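Local coordinates for protein obscurin (Homo sapiens, PDB 2YZ8) that probably acts as a giant modular structural and signalling protein of muscle, built largely from immunoglobulin-like domains such as this one, at residues Y54-E59 and L63-R68; L28-S33 and V39-G44. All coordinates share one frame; numbering follows the deposited sequence.

How the contacts relate
Both contacts are structural packing within one immunoglobulin sandwich. Contact 1 is the hairpin at the edge of one sheet; contact 2 runs through the core from that sheet to the opposing one. Their centres are about 9 Å apart. Strand 62-67 couples them: Leu65 N lies 2.8 Å from Leu28 O and Leu63 N 2.8 Å from Cys30 O, both probable hydrogen bonds that join the hairpin to strand 26-32. Packing adds to this. Leu63 CD1 approaches Val39 CG1 at 3.6 Å, and Leu56 CD2 meets Trp41 CD1 at 3.7 Å. The inward leucines of contact 1 thus line the core in which the indole of contact 2 sits.

Contact 1 of 2, residues Y54-E59 and L63-R68; sequences YSLRQE and LELVVR
Residues 54-59 and 63-67 pair as an antiparallel hairpin, their axes 4.8 Å apart at 166°, with Ser55-Val66 and Arg57-Glu64 as the hydrogen-bonded pairs. This is the edge hairpin of one sheet of an I-set immunoglobulin sandwich. Its bonds include Val66 N to Ser55 O at 2.9 Å, nearly straight and in the carbonyl plane. Side chains alternate between two faces. On the inner one, Tyr54, Leu56 and Gln58 lie beside Val67, Leu65 and Leu63. Leu65 CD1 touches both Tyr54 CB and Leu56 CD1, while Leu63 CD2 rests 3.5 Å from Gln58 CD, whose NE2 is held by the carbonyls of Ala36 and Gly60.

On the outer face, Arg57 stretches in an extended chain over Val66, so that Val66 CG2 sits under the centre of the guanidinium, 3.7 Å from its plane. Ser55 helps set the rotation of that group: OG, anti to the backbone N (chi1 -177°), receives Arg57 NE at 2.9 Å in the guanidinium plane. Glu64 makes only a long salt bridge, OE1 4.0 Å from Arg57 NH1 and well out of the guanidinium plane, so charge rather than a pointed N-H links them. With an alanine at Ser55, Arg57 NE loses this acceptor, and its guanidinium would probably be free to turn off Val66. Ser55 CB also lies over one face of the Arg68 guanidinium, toward its rim, 3.4 Å from NH2. That same Arg68 NH2 donates at 3.2 Å to a water, which in turn donates to Tyr54 O.

Contact 2 of 2, residues L28-S33 and V39-G44; sequences LRCVLS and VKWCYG
Leu28, Cys30 and Leu32 point from strand 26-32 toward Val39 and toward Trp41, which belongs to strand 40-43 in the opposing sheet of the immunoglobulin sandwich. The backbones stay far apart, with Leu28 CA 10.2 Å from Trp41 CA, and side chains bridge the interval. The apolar contacts come at its two ends. Leu28 CB meets Trp41 CZ3 at 4.2 Å, at the far end of the indole. Further along, Leu32 and Val39 come in from opposing sides and overlap alongside, Leu32 CD1 touching Val39 CG1 at 4.2 Å. Leu63 lies against both of these side chains as well as against Cys30.

A sulfur-aromatic contact forms the middle of the interface. Cys30 SG is 4.9 Å from the centroid of the six-membered ring of Trp41, 50° off its normal, and 4.0 Å from CH2. The sulfur sits between the backbone N and the carbonyl carbon (chi1 61°), a setting that turns it to the benzo end of the indole. Cys30 also packs on Cys80 of strand 76-82, at the positions of the cysteine pair characteristic of immunoglobulin domains, and Trp41 occupies the position of the core tryptophan familiar from these domains.

The nearest approach to the indole is by a backbone oxygen: Leu28 O stands 3.7 Å from Trp41 CH2, oblique to the ring. This oxygen probably accepts a bond within its own sheet. The chemistry is thus apolar and sulfur-aromatic, and this part of the core is probably held by dispersion and the exclusion of water, with no directed bond between the two segments.

Contact 1 of 2, residues Y54-E59 and L63-R68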
loop_
_atom_site.group_PDB
_atom_site.type_symbol
_atom_site.label_atom_id
_atom_site.label_comp_id
_atom_site.label_asym_id
_atom_site.label_seq_id
_atom_site.Cartn_x
_atom_site.Cartn_y
_atom_site.Cartn_z
ATOM N N TYR A 54 -3.020 1.696 -9.729
ATOM C CA TYR A 54 -2.129 1.114 -8.741
ATOM C C TYR A 54 -0.917 0.490 -9.402
ATOM O O TYR A 54 -1.044 -0.228 -10.397
ATOM C CB TYR A 54 -2.854 0.051 -7.913
ATOM C CG TYR A 54 -4.182 0.502 -7.357
ATOM C CD1 TYR A 54 -4.248 1.335 -6.239
ATOM C CD2 TYR A 54 -5.374 0.087 -7.941
ATOM C CE1 TYR A 54 -5.475 1.748 -5.723
ATOM C CE2 TYR A 54 -6.602 0.499 -7.441
ATOM C CZ TYR A 54 -6.645 1.324 -6.336
ATOM O OH TYR A 54 -7.862 1.713 -5.849
ATOM N N SER A 55 0.255 0.770 -8.843
ATOM C CA SER A 55 1.478 0.099 -9.253
ATOM C C SER A 55 2.007 -0.678 -8.053
ATOM O O SER A 55 2.234 -0.102 -6.979
ATOM C CB SER A 55 2.505 1.116 -9.757
ATOM O OG SER A 55 3.678 0.476 -10.222
ATOM N N LEU A 56 2.159 -1.991 -8.226
ATOM C CA LEU A 56 2.619 -2.873 -7.155
ATOM C C LEU A 56 4.072 -3.227 -7.412
ATOM O O LEU A 56 4.386 -3.863 -8.413
ATOM C CB LEU A 56 1.777 -4.151 -7.087
ATOM C CG LEU A 56 0.362 -4.106 -6.513
ATOM C CD1 LEU A 56 -0.593 -3.322 -7.407
ATOM C CD2 LEU A 56 -0.139 -5.522 -6.306
ATOM N N ARG A 57 4.950 -2.795 -6.513
ATOM C CA ARG A 57 6.391 -2.913 -6.729
ATOM C C ARG A 57 7.072 -3.688 -5.611
ATOM O O ARG A 57 6.626 -3.667 -4.472
ATOM C CB ARG A 57 7.017 -1.525 -6.882
ATOM C CG ARG A 57 6.355 -0.685 -7.963
ATOM C CD ARG A 57 6.923 0.710 -8.053
ATOM N NE ARG A 57 6.159 1.507 -9.013
ATOM C CZ ARG A 57 6.499 2.721 -9.434
ATOM N NH1 ARG A 57 7.606 3.306 -8.989
ATOM N NH2 ARG A 57 5.726 3.354 -10.309
ATOM N N GLN A 58 8.153 -4.385 -5.949
ATOM C CA GLN A 58 8.926 -5.095 -4.941
ATOM C C GLN A 58 10.421 -4.885 -5.194
ATOM O O GLN A 58 10.871 -4.900 -6.339
ATOM C CB GLN A 58 8.565 -6.591 -4.904
ATOM C CG GLN A 58 9.272 -7.381 -3.778
ATOM C CD GLN A 58 8.562 -8.670 -3.394
ATOM O OE1 GLN A 58 7.478 -8.964 -3.892
ATOM N NE2 GLN A 58 9.161 -9.432 -2.484
ATOM N N GLU A 59 11.156 -4.639 -4.111
ATOM C CA GLU A 59 12.609 -4.519 -4.143
ATOM C C GLU A 59 13.188 -5.330 -2.987
ATOM O O GLU A 59 13.449 -4.800 -1.908
ATOM C CB GLU A 59 13.031 -3.047 -4.070
ATOM C CG GLU A 59 14.512 -2.800 -4.335
ATOM N N LEU A 63 8.426 -3.691 0.096
ATOM C CA LEU A 63 7.185 -3.710 -0.668
ATOM C C LEU A 63 6.629 -2.299 -0.801
ATOM O O LEU A 63 6.696 -1.503 0.134
ATOM C CB LEU A 63 6.150 -4.609 0.015
ATOM C CG LEU A 63 6.491 -6.097 0.144
ATOM C CD1 LEU A 63 5.505 -6.755 1.086
ATOM C CD2 LEU A 63 6.504 -6.785 -1.214
ATOM N N GLU A 64 6.070 -2.004 -1.967
ATOM C CA GLU A 64 5.645 -0.651 -2.285
ATOM C C GLU A 64 4.361 -0.672 -3.120
ATOM O O GLU A 64 4.263 -1.414 -4.104
ATOM C CB GLU A 64 6.781 0.040 -3.039
ATOM C CG GLU A 64 6.539 1.480 -3.433
ATOM C CD GLU A 64 7.691 2.064 -4.238
ATOM O OE1 GLU A 64 7.448 2.987 -5.041
ATOM O OE2 GLU A 64 8.839 1.601 -4.070
ATOM N N LEU A 65 3.383 0.134 -2.712
ATOM C CA LEU A 65 2.175 0.375 -3.505
ATOM C C LEU A 65 2.102 1.849 -3.873
ATOM O O LEU A 65 2.103 2.724 -3.002
ATOM C CB LEU A 65 0.895 -0.031 -2.751
ATOM C CG LEU A 65 -0.448 0.375 -3.387
ATOM C CD1 LEU A 65 -0.803 -0.514 -4.578
ATOM C CD2 LEU A 65 -1.583 0.383 -2.363
ATOM N N VAL A 66 2.038 2.114 -5.170
ATOM C CA VAL A 66 1.909 3.469 -5.662
ATOM C C VAL A 66 0.462 3.680 -6.091
ATOM O O VAL A 66 -0.075 2.929 -6.905
ATOM C CB VAL A 66 2.903 3.763 -6.821
ATOM C CG1 VAL A 66 2.840 5.227 -7.227
ATOM C CG2 VAL A 66 4.321 3.407 -6.399
ATOM N N VAL A 67 -0.168 4.685 -5.495
ATOM C CA VAL A 67 -1.523 5.084 -5.848
ATOM C C VAL A 67 -1.391 6.382 -6.630
ATOM O O VAL A 67 -1.101 7.428 -6.054
ATOM C CB VAL A 67 -2.398 5.319 -4.591
ATOM C CG1 VAL A 67 -3.857 5.506 -4.982
ATOM C CG2 VAL A 67 -2.256 4.164 -3.609
ATOM N N ARG A 68 -1.583 6.306 -7.942
ATOM C CA ARG A 68 -1.383 7.456 -8.817
ATOM C C ARG A 68 -2.652 8.303 -8.932
ATOM O O ARG A 68 -3.744 7.840 -8.594
ATOM C CB ARG A 68 -0.887 6.997 -10.189
ATOM C CG ARG A 68 0.557 6.509 -10.165
ATOM C CD ARG A 68 0.964 5.837 -11.460
ATOM N NE ARG A 68 0.468 4.466 -11.532
ATOM C CZ ARG A 68 1.042 3.493 -12.228
ATOM N NH1 ARG A 68 2.154 3.717 -12.915
ATOM N NH2 ARG A 68 0.505 2.283 -12.226
HETATM O O HOH W 1 1.057 -0.885 -12.644
#

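Contact 2 of 2, residues L28-S33 and V39-G44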
loop_
_atom_site.group_PDB
_atom_site.type_symbol
_atom_site.label_atom_id
_atom_site.label_comp_id
_atom_site.label_asym_id
_atom_site.label_seq_id
_atom_site.Cartn_x
_atom_site.Cartn_y
_atom_site.Cartn_z
ATOM N N LEU A 28 2.834 3.758 -0.497
ATOM C CA LEU A 28 2.687 2.969 0.722
ATOM C C LEU A 28 3.773 1.902 0.773
ATOM O O LEU A 28 3.905 1.095 -0.152
ATOM C CB LEU A 28 1.299 2.332 0.779
ATOM C CG LEU A 28 0.125 3.264 1.092
ATOM C CD1 LEU A 28 0.007 4.423 0.106
ATOM C CD2 LEU A 28 -1.150 2.463 1.093
ATOM N N ARG A 29 4.547 1.905 1.855
ATOM C CA ARG A 29 5.710 1.022 1.969
ATOM C C ARG A 29 5.662 0.149 3.217
ATOM O O ARG A 29 5.324 0.623 4.303
ATOM C CB ARG A 29 7.000 1.842 1.999
ATOM C CG ARG A 29 7.334 2.581 0.716
ATOM C CD ARG A 29 8.640 3.333 0.882
ATOM N NE ARG A 29 9.114 3.928 -0.364
ATOM C CZ ARG A 29 8.889 5.186 -0.734
ATOM N NH1 ARG A 29 9.368 5.630 -1.887
ATOM N NH2 ARG A 29 8.179 6.002 0.039
ATOM N N CYS A 30 6.015 -1.124 3.054
ATOM C CA CYS A 30 6.239 -2.018 4.187
ATOM C C CYS A 30 7.376 -2.990 3.881
ATOM O O CYS A 30 7.896 -3.013 2.762
ATOM C CB CYS A 30 4.956 -2.756 4.602
ATOM S SG CYS A 30 4.223 -3.809 3.329
ATOM N N VAL A 31 7.778 -3.774 4.879
ATOM C CA VAL A 31 8.950 -4.646 4.743
ATOM C C VAL A 31 8.688 -6.044 5.302
ATOM O O VAL A 31 8.133 -6.189 6.394
ATOM C CB VAL A 31 10.192 -4.037 5.449
ATOM C CG1 VAL A 31 11.417 -4.912 5.245
ATOM C CG2 VAL A 31 10.475 -2.622 4.950
ATOM N N LEU A 32 9.088 -7.063 4.544
ATOM C CA LEU A 32 8.994 -8.462 4.969
ATOM C C LEU A 32 10.270 -8.906 5.689
ATOM O O LEU A 32 11.319 -8.273 5.550
ATOM C CB LEU A 32 8.778 -9.371 3.750
ATOM C CG LEU A 32 7.505 -9.230 2.914
ATOM C CD1 LEU A 32 7.724 -9.838 1.518
ATOM C CD2 LEU A 32 6.306 -9.855 3.609
ATOM N N SER A 33 10.177 -10.007 6.436
ATOM C CA SER A 33 11.326 -10.571 7.168
ATOM C C SER A 33 12.287 -11.354 6.274
ATOM O O SER A 33 13.406 -11.685 6.687
ATOM C CB SER A 33 10.851 -11.449 8.331
ATOM O OG SER A 33 9.972 -12.464 7.880
ATOM N N VAL A 39 2.776 -10.958 -2.684
ATOM C CA VAL A 39 1.952 -10.335 -1.668
ATOM C C VAL A 39 0.663 -9.850 -2.325
ATOM O O VAL A 39 0.604 -9.686 -3.546
ATOM C CB VAL A 39 2.681 -9.175 -0.947
ATOM C CG1 VAL A 39 3.917 -9.703 -0.199
ATOM C CG2 VAL A 39 3.063 -8.072 -1.934
ATOM N N LYS A 40 -0.372 -9.656 -1.517
ATOM C CA LYS A 40 -1.618 -9.080 -2.000
ATOM C C LYS A 40 -1.846 -7.752 -1.299
ATOM O O LYS A 40 -1.638 -7.640 -0.091
ATOM C CB LYS A 40 -2.790 -10.034 -1.756
ATOM C CG LYS A 40 -2.678 -11.359 -2.517
ATOM N N TRP A 41 -2.241 -6.747 -2.071
ATOM C CA TRP A 41 -2.621 -5.445 -1.533
ATOM C C TRP A 41 -4.136 -5.269 -1.613
ATOM O O TRP A 41 -4.775 -5.742 -2.560
ATOM C CB TRP A 41 -1.936 -4.325 -2.314
ATOM C CG TRP A 41 -0.449 -4.211 -2.090
ATOM C CD1 TRP A 41 0.537 -4.851 -2.779
ATOM C CD2 TRP A 41 0.210 -3.373 -1.131
ATOM N NE1 TRP A 41 1.772 -4.473 -2.304
ATOM C CE2 TRP A 41 1.599 -3.566 -1.291
ATOM C CE3 TRP A 41 -0.240 -2.481 -0.150
ATOM C CZ2 TRP A 41 2.545 -2.898 -0.506
ATOM C CZ3 TRP A 41 0.700 -1.815 0.630
ATOM C CH2 TRP A 41 2.078 -2.033 0.450
ATOM N N CYS A 42 -4.702 -4.594 -0.618
ATOM C CA CYS A 42 -6.142 -4.365 -0.559
ATOM C C CYS A 42 -6.479 -2.919 -0.238
ATOM O O CYS A 42 -5.748 -2.241 0.474
ATOM C CB CYS A 42 -6.790 -5.248 0.506
ATOM S SG CYS A 42 -6.632 -6.986 0.197
ATOM N N TYR A 43 -7.604 -2.464 -0.767
ATOM C CA TYR A 43 -8.223 -1.231 -0.319
ATOM C C TYR A 43 -9.548 -1.640 0.328
ATOM O O TYR A 43 -10.447 -2.145 -0.348
ATOM C CB TYR A 43 -8.423 -0.299 -1.509
ATOM C CG TYR A 43 -9.200 0.960 -1.224
ATOM C CD1 TYR A 43 -8.694 1.946 -0.377
ATOM C CD2 TYR A 43 -10.438 1.175 -1.819
ATOM C CE1 TYR A 43 -9.416 3.120 -0.120
ATOM C CE2 TYR A 43 -11.163 2.334 -1.571
ATOM C CZ TYR A 43 -10.644 3.301 -0.724
ATOM O OH TYR A 43 -11.363 4.449 -0.491
ATOM N N GLY A 44 -9.651 -1.433 1.642
ATOM C CA GLY A 44 -10.719 -2.052 2.433
ATOM C C GLY A 44 -10.626 -3.567 2.297
ATOM O O GLY A 44 -9.568 -4.164 2.563
#